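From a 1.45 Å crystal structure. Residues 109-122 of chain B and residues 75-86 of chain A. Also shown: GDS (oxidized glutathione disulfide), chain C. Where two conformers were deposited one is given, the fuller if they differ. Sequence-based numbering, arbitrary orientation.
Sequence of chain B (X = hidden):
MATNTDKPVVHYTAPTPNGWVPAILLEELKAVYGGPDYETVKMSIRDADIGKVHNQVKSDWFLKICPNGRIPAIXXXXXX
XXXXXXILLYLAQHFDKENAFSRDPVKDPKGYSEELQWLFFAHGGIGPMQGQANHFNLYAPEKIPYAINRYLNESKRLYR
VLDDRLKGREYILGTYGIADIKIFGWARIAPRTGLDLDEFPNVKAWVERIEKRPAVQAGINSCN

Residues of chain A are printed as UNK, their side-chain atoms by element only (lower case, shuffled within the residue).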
# COMPACT_ATOMS: atom_id res chain seq x y z
N PRO B 109 2.31 14.57 -14.17
CA PRO B 109 3.08 13.99 -13.06
C PRO B 109 2.47 14.32 -11.68
O PRO B 109 2.47 13.49 -10.77
CB PRO B 109 4.48 14.61 -13.20
CG PRO B 109 4.29 15.74 -14.20
CD PRO B 109 3.16 15.38 -15.08
N LYS B 110 1.96 15.54 -11.52
CA LYS B 110 1.36 15.88 -10.23
C LYS B 110 0.06 15.14 -10.00
O LYS B 110 -0.18 14.60 -8.90
CB LYS B 110 1.12 17.39 -10.13
CG LYS B 110 2.33 18.28 -10.36
CD LYS B 110 3.47 17.91 -9.46
CE LYS B 110 4.37 19.12 -9.27
NZ LYS B 110 5.77 18.88 -8.95
N GLY B 111 -0.81 15.07 -11.01
CA GLY B 111 -2.05 14.34 -10.86
C GLY B 111 -1.81 12.84 -10.65
O GLY B 111 -2.51 12.20 -9.85
N TYR B 112 -0.84 12.29 -11.37
CA TYR B 112 -0.48 10.89 -11.19
C TYR B 112 -0.00 10.64 -9.76
O TYR B 112 -0.37 9.63 -9.14
CB TYR B 112 0.58 10.49 -12.24
CG TYR B 112 1.02 9.06 -12.12
CD1 TYR B 112 0.14 8.03 -12.40
CD2 TYR B 112 2.31 8.75 -11.68
CE1 TYR B 112 0.53 6.69 -12.27
CE2 TYR B 112 2.71 7.42 -11.54
CZ TYR B 112 1.81 6.41 -11.85
OH TYR B 112 2.16 5.06 -11.73
N SER B 113 0.85 11.54 -9.25
CA SER B 113 1.28 11.42 -7.86
C SER B 113 0.09 11.43 -6.91
O SER B 113 0.03 10.59 -6.01
CB SER B 113 2.26 12.50 -7.47
OG SER B 113 2.62 12.33 -6.10
N GLU B 114 -0.85 12.36 -7.11
CA GLU B 114 -2.07 12.37 -6.29
C GLU B 114 -2.76 11.01 -6.29
O GLU B 114 -3.18 10.51 -5.24
CB GLU B 114 -3.07 13.43 -6.80
CG GLU B 114 -2.67 14.87 -6.53
CD GLU B 114 -3.66 15.89 -7.13
OE1 GLU B 114 -4.52 15.50 -7.95
OE2 GLU B 114 -3.57 17.09 -6.80
N GLU B 115 -2.92 10.44 -7.48
CA GLU B 115 -3.57 9.13 -7.62
C GLU B 115 -2.82 8.07 -6.84
O GLU B 115 -3.45 7.29 -6.10
CB GLU B 115 -3.64 8.81 -9.11
CG GLU B 115 -4.37 7.54 -9.43
CD GLU B 115 -4.08 7.17 -10.88
OE1 GLU B 115 -4.76 7.69 -11.77
OE2 GLU B 115 -3.11 6.43 -11.14
N LEU B 116 -1.49 8.05 -6.95
CA LEU B 116 -0.71 7.10 -6.17
C LEU B 116 -0.89 7.32 -4.67
O LEU B 116 -1.01 6.34 -3.89
CB LEU B 116 0.78 7.21 -6.51
CG LEU B 116 1.17 6.70 -7.90
CD1 LEU B 116 2.69 6.93 -8.09
CD2 LEU B 116 0.88 5.21 -8.08
N GLN B 117 -0.89 8.58 -4.23
CA GLN B 117 -1.02 8.86 -2.80
C GLN B 117 -2.33 8.27 -2.25
O GLN B 117 -2.32 7.63 -1.17
CB GLN B 117 -0.98 10.36 -2.56
CG GLN B 117 0.39 10.94 -2.91
CD GLN B 117 0.36 12.45 -2.78
OE1 GLN B 117 -0.01 13.00 -1.72
NE2 GLN B 117 0.78 13.17 -3.85
N TRP B 118 -3.45 8.49 -2.96
CA TRP B 118 -4.73 7.96 -2.49
C TRP B 118 -4.80 6.43 -2.59
O TRP B 118 -5.39 5.80 -1.72
CB TRP B 118 -5.93 8.69 -3.12
CG TRP B 118 -6.01 10.08 -2.53
CD1 TRP B 118 -5.52 11.25 -3.06
CD2 TRP B 118 -6.56 10.44 -1.25
NE1 TRP B 118 -5.72 12.30 -2.18
CE2 TRP B 118 -6.36 11.82 -1.06
CE3 TRP B 118 -7.20 9.69 -0.24
CZ2 TRP B 118 -6.80 12.49 0.08
CZ3 TRP B 118 -7.62 10.36 0.90
CH2 TRP B 118 -7.42 11.74 1.04
N LEU B 119 -4.22 5.83 -3.62
CA LEU B 119 -4.11 4.37 -3.67
C LEU B 119 -3.32 3.83 -2.49
O LEU B 119 -3.78 2.89 -1.82
CB LEU B 119 -3.51 3.90 -5.00
CG LEU B 119 -4.43 4.03 -6.21
CD1 LEU B 119 -3.62 3.86 -7.47
CD2 LEU B 119 -5.52 2.97 -6.16
N PHE B 120 -2.15 4.40 -2.22
CA PHE B 120 -1.35 3.94 -1.09
C PHE B 120 -2.04 4.21 0.24
O PHE B 120 -1.93 3.37 1.16
CB PHE B 120 0.09 4.52 -1.16
CG PHE B 120 1.00 3.79 -2.11
CD1 PHE B 120 1.52 2.54 -1.77
CD2 PHE B 120 1.38 4.36 -3.33
CE1 PHE B 120 2.38 1.87 -2.62
CE2 PHE B 120 2.25 3.68 -4.17
CZ PHE B 120 2.76 2.43 -3.82
N PHE B 121 -2.76 5.33 0.37
CA PHE B 121 -3.53 5.55 1.58
C PHE B 121 -4.53 4.42 1.81
O PHE B 121 -4.64 3.90 2.95
CB PHE B 121 -4.28 6.88 1.42
CG PHE B 121 -5.35 7.08 2.46
CD1 PHE B 121 -5.02 7.43 3.78
CD2 PHE B 121 -6.67 6.91 2.10
CE1 PHE B 121 -6.06 7.59 4.75
CE2 PHE B 121 -7.72 7.08 3.05
CZ PHE B 121 -7.41 7.43 4.39
N ALA B 122 -5.28 4.04 0.76
CA ALA B 122 -6.24 2.93 0.92
C ALA B 122 -5.53 1.64 1.21
O ALA B 122 -6.01 0.83 2.01
CB ALA B 122 -7.04 2.78 -0.33
N UNK A 75 6.93 18.24 1.04
CA UNK A 75 6.53 19.21 0.01
C UNK A 75 7.68 19.41 -0.93
O UNK A 75 8.83 19.40 -0.53
c UNK A 75 6.05 20.54 0.58
c UNK A 75 4.79 20.31 1.42
o UNK A 75 7.09 21.13 1.38
N UNK A 76 7.36 19.59 -2.20
CA UNK A 76 8.37 19.86 -3.21
C UNK A 76 7.90 21.05 -3.98
O UNK A 76 6.92 20.98 -4.73
c UNK A 76 9.46 18.97 -5.29
n UNK A 76 9.17 18.52 -6.56
c UNK A 76 10.08 18.98 -7.40
c UNK A 76 10.59 19.72 -5.40
c UNK A 76 8.58 18.67 -4.12
n UNK A 76 10.95 19.72 -6.73
N UNK A 77 8.63 22.14 -3.78
CA UNK A 77 8.25 23.44 -4.27
C UNK A 77 6.78 23.68 -3.99
O UNK A 77 6.05 24.13 -4.85
c UNK A 77 8.59 23.58 -5.76
c UNK A 77 10.11 23.53 -5.98
c UNK A 77 10.55 23.91 -7.38
o UNK A 77 9.74 24.46 -8.15
o UNK A 77 11.72 23.64 -7.73
N UNK A 78 6.35 23.27 -2.80
CA UNK A 78 4.99 23.49 -2.36
C UNK A 78 4.01 22.34 -2.59
O UNK A 78 2.96 22.29 -1.93
N UNK A 79 4.33 21.42 -3.52
CA UNK A 79 3.43 20.30 -3.86
C UNK A 79 3.55 19.22 -2.79
O UNK A 79 4.65 18.72 -2.55
c UNK A 79 0.91 17.63 -6.44
c UNK A 79 3.84 19.70 -5.23
c UNK A 79 2.73 16.14 -5.93
c UNK A 79 3.01 18.52 -5.63
c UNK A 79 3.52 17.23 -5.57
c UNK A 79 1.41 16.35 -6.38
c UNK A 79 1.70 18.71 -6.08
N UNK A 80 2.44 18.83 -2.16
CA UNK A 80 2.53 17.87 -1.05
C UNK A 80 2.44 16.42 -1.52
O UNK A 80 1.71 16.09 -2.46
c UNK A 80 0.27 18.69 -1.19
c UNK A 80 1.30 18.22 -0.18
c UNK A 80 1.07 19.40 -2.29
N UNK A 81 3.19 15.54 -0.85
CA UNK A 81 3.08 14.11 -1.10
C UNK A 81 3.07 13.40 0.24
O UNK A 81 3.99 13.59 1.07
c UNK A 81 4.50 14.42 -3.21
c UNK A 81 4.27 13.56 -1.96
c UNK A 81 3.99 12.11 -2.34
N UNK A 82 2.06 12.56 0.46
CA UNK A 82 2.02 11.73 1.67
C UNK A 82 2.00 10.25 1.25
O UNK A 82 1.82 9.94 0.05
c UNK A 82 -2.44 12.19 0.71
c UNK A 82 -0.53 11.77 2.15
c UNK A 82 -2.52 10.39 2.28
c UNK A 82 0.86 12.13 2.64
c UNK A 82 -1.23 10.72 2.73
c UNK A 82 -3.12 11.13 1.28
c UNK A 82 -1.15 12.52 1.17
N UNK A 83 2.22 9.38 2.25
CA UNK A 83 2.39 7.91 2.14
C UNK A 83 3.80 7.56 1.68
O UNK A 83 4.21 7.89 0.55
c UNK A 83 -0.08 7.40 1.69
c UNK A 83 -0.39 6.55 2.92
c UNK A 83 1.36 7.25 1.20
o UNK A 83 -1.18 7.00 3.78
o UNK A 83 0.17 5.43 3.04
N UNK A 84 4.55 6.91 2.57
CA UNK A 84 5.95 6.50 2.29
C UNK A 84 6.19 6.12 0.83
O UNK A 84 7.03 6.74 0.17
o UNK A 84 5.37 4.25 3.05
c UNK A 84 6.58 5.68 4.60
c UNK A 84 6.37 5.27 3.16
N UNK A 85 5.50 5.09 0.35
CA UNK A 85 5.80 4.53 -0.97
C UNK A 85 5.53 5.51 -2.08
O UNK A 85 6.30 5.58 -3.08
o UNK A 85 5.33 2.34 -0.14
c UNK A 85 4.99 3.26 -1.18
N UNK A 86 4.48 6.35 -1.92
CA UNK A 86 4.15 7.37 -2.92
C UNK A 86 5.24 8.45 -2.94
O UNK A 86 5.58 9.00 -4.01
c UNK A 86 2.76 8.00 -2.64
N1 GDS C . 0.79 4.17 5.36
CA1 GDS C . 1.54 5.31 5.96
C1 GDS C . 2.87 5.47 5.17
OE1 GDS C . 3.36 4.46 4.62
OE2 GDS C . 3.37 6.61 5.12
CB1 GDS C . 1.88 4.98 7.43
CG1 GDS C . 2.56 6.17 8.14
CD1 GDS C . 2.57 5.91 9.64
O1 GDS C . 2.15 4.90 10.19
N2 GDS C . 3.05 6.95 10.40
CA2 GDS C . 3.15 6.90 11.86
C2 GDS C . 2.49 8.12 12.45
O2 GDS C . 2.64 9.26 11.95
CB2 GDS C . 4.60 6.88 12.35
SG2 GDS C . 5.62 5.57 11.67
N3 GDS C . 1.76 7.87 13.56
CA3 GDS C . 1.11 8.99 14.25
C3 GDS C . -0.33 8.73 14.53
OE3 GDS C . -0.95 9.66 15.08
OE4 GDS C . -0.83 7.62 14.19
N4 GDS C . 2.27 2.07 10.76
CA4 GDS C . 1.61 1.05 9.96
C4 GDS C . 2.00 1.07 8.45
OE5 GDS C . 3.09 1.57 8.09
OE6 GDS C . 1.17 0.56 7.68
C5 GDS C . 2.57 1.82 12.03
O5 GDS C . 2.30 0.72 12.58
CA5 GDS C . 3.24 2.93 12.82
N5 GDS C . 2.72 2.96 14.20
CB5 GDS C . 4.76 2.64 12.76
SG5 GDS C . 5.70 4.02 13.42
CA6 GDS C . -0.92 4.54 15.64
C6 GDS C . -1.54 3.18 16.01
OE7 GDS C . -1.35 2.22 15.23
OE8 GDS C . -2.24 3.14 17.05
N6 GDS C . -1.90 5.58 15.95
CB6 GDS C . 0.39 4.79 16.45
CG6 GDS C . 1.60 3.86 16.13
CD6 GDS C . 2.07 4.06 14.72
O6 GDS C . 1.88 5.05 14.04
O HOH W 1 6.62 21.03 -7.70
O HOH W 2 -2.61 4.83 5.00
O HOH W 3 3.87 9.87 -6.09

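Position 75 carries three side-chain atoms, a carbon bearing one oxygen and one carbon. This is the branched hydroxyl side chain of threonine, and Thr A75 stays clear of the helix. At 76 one carbon leads to a five-membered ring of three carbons and two nitrogens, an imidazole lying near Lys B110 NZ, hence His A76. Its carbonyl O receives a hydrogen bond from water 1, which in turn accepts one from Lys B110 NZ. Position 77 has a chain of three carbons, the last carrying two oxygens; it is Glu A77, exposed and out of contact with the helix. Position 78 has no side-chain atoms and a positive phi (95°), at which a CB would be jammed against the preceding carbonyl: Gly A78, within a type I' turn.

At 79, one carbon precedes a ring of six carbons with no oxygen. Lys B110 CD lies over one face, 3.7 Å from the ring centroid and almost on its normal, while Ser B113 OG and Glu B114 CG approach the ring edge; the residue is Phe A79. Three carbons at 80 close a ring onto the backbone N, which defines Pro A80; its O accepts a weak hydrogen bond from Gln B117 NE2 (3.4 Å). Position 81 has one carbon forking into two, packed against the Gln B117 amide and near Ser B113 OG. This is Val A81, whose CG1 is 3.7 Å from Gln B117 CD.

Position 82 again has a six-carbon ring beyond one carbon, its edge toward the face of Trp B118, and is Phe A82. Its CZ is 4.1 Å from Trp B118 CE2, and its backbone N donates to Gln B117 OE1 (3.0 Å). Three carbons ending in two oxygens at 83 pack beside Phe B120 and Phe B121, giving Glu A83. Water 2 donates to both Glu A83 OE2 and Phe B121 O, while Glu A83 OE1 accepts from glutathione disulfide N1 (2.7 Å).

Position 84 branches into one oxygen and one carbon: Thr A84, turned to the ligand, whose OE1 and OE2 accept from its OG1 and N. Position 85 has one carbon and one oxygen, with CB 3.6 Å from the centroid of the Phe B120 ring, over its face: Ser A85. The single carbon at 86, its CB 3.8 Å from Gln B117 CG, is that of Ala A86.

Gln B117 anchors the contact: its amide bonds to the backbone at both ends, accepting from Phe A82 N and donating weakly to Pro A80 O, and NE2 also donates to Ser B113 OG (3.0 Å). Around this polar centre, aromatic and aliphatic packing fills the interface, and waters bridge the chains where direct polar contact is lacking.

Chain A, residues 75-86: THEGFPVFETSA
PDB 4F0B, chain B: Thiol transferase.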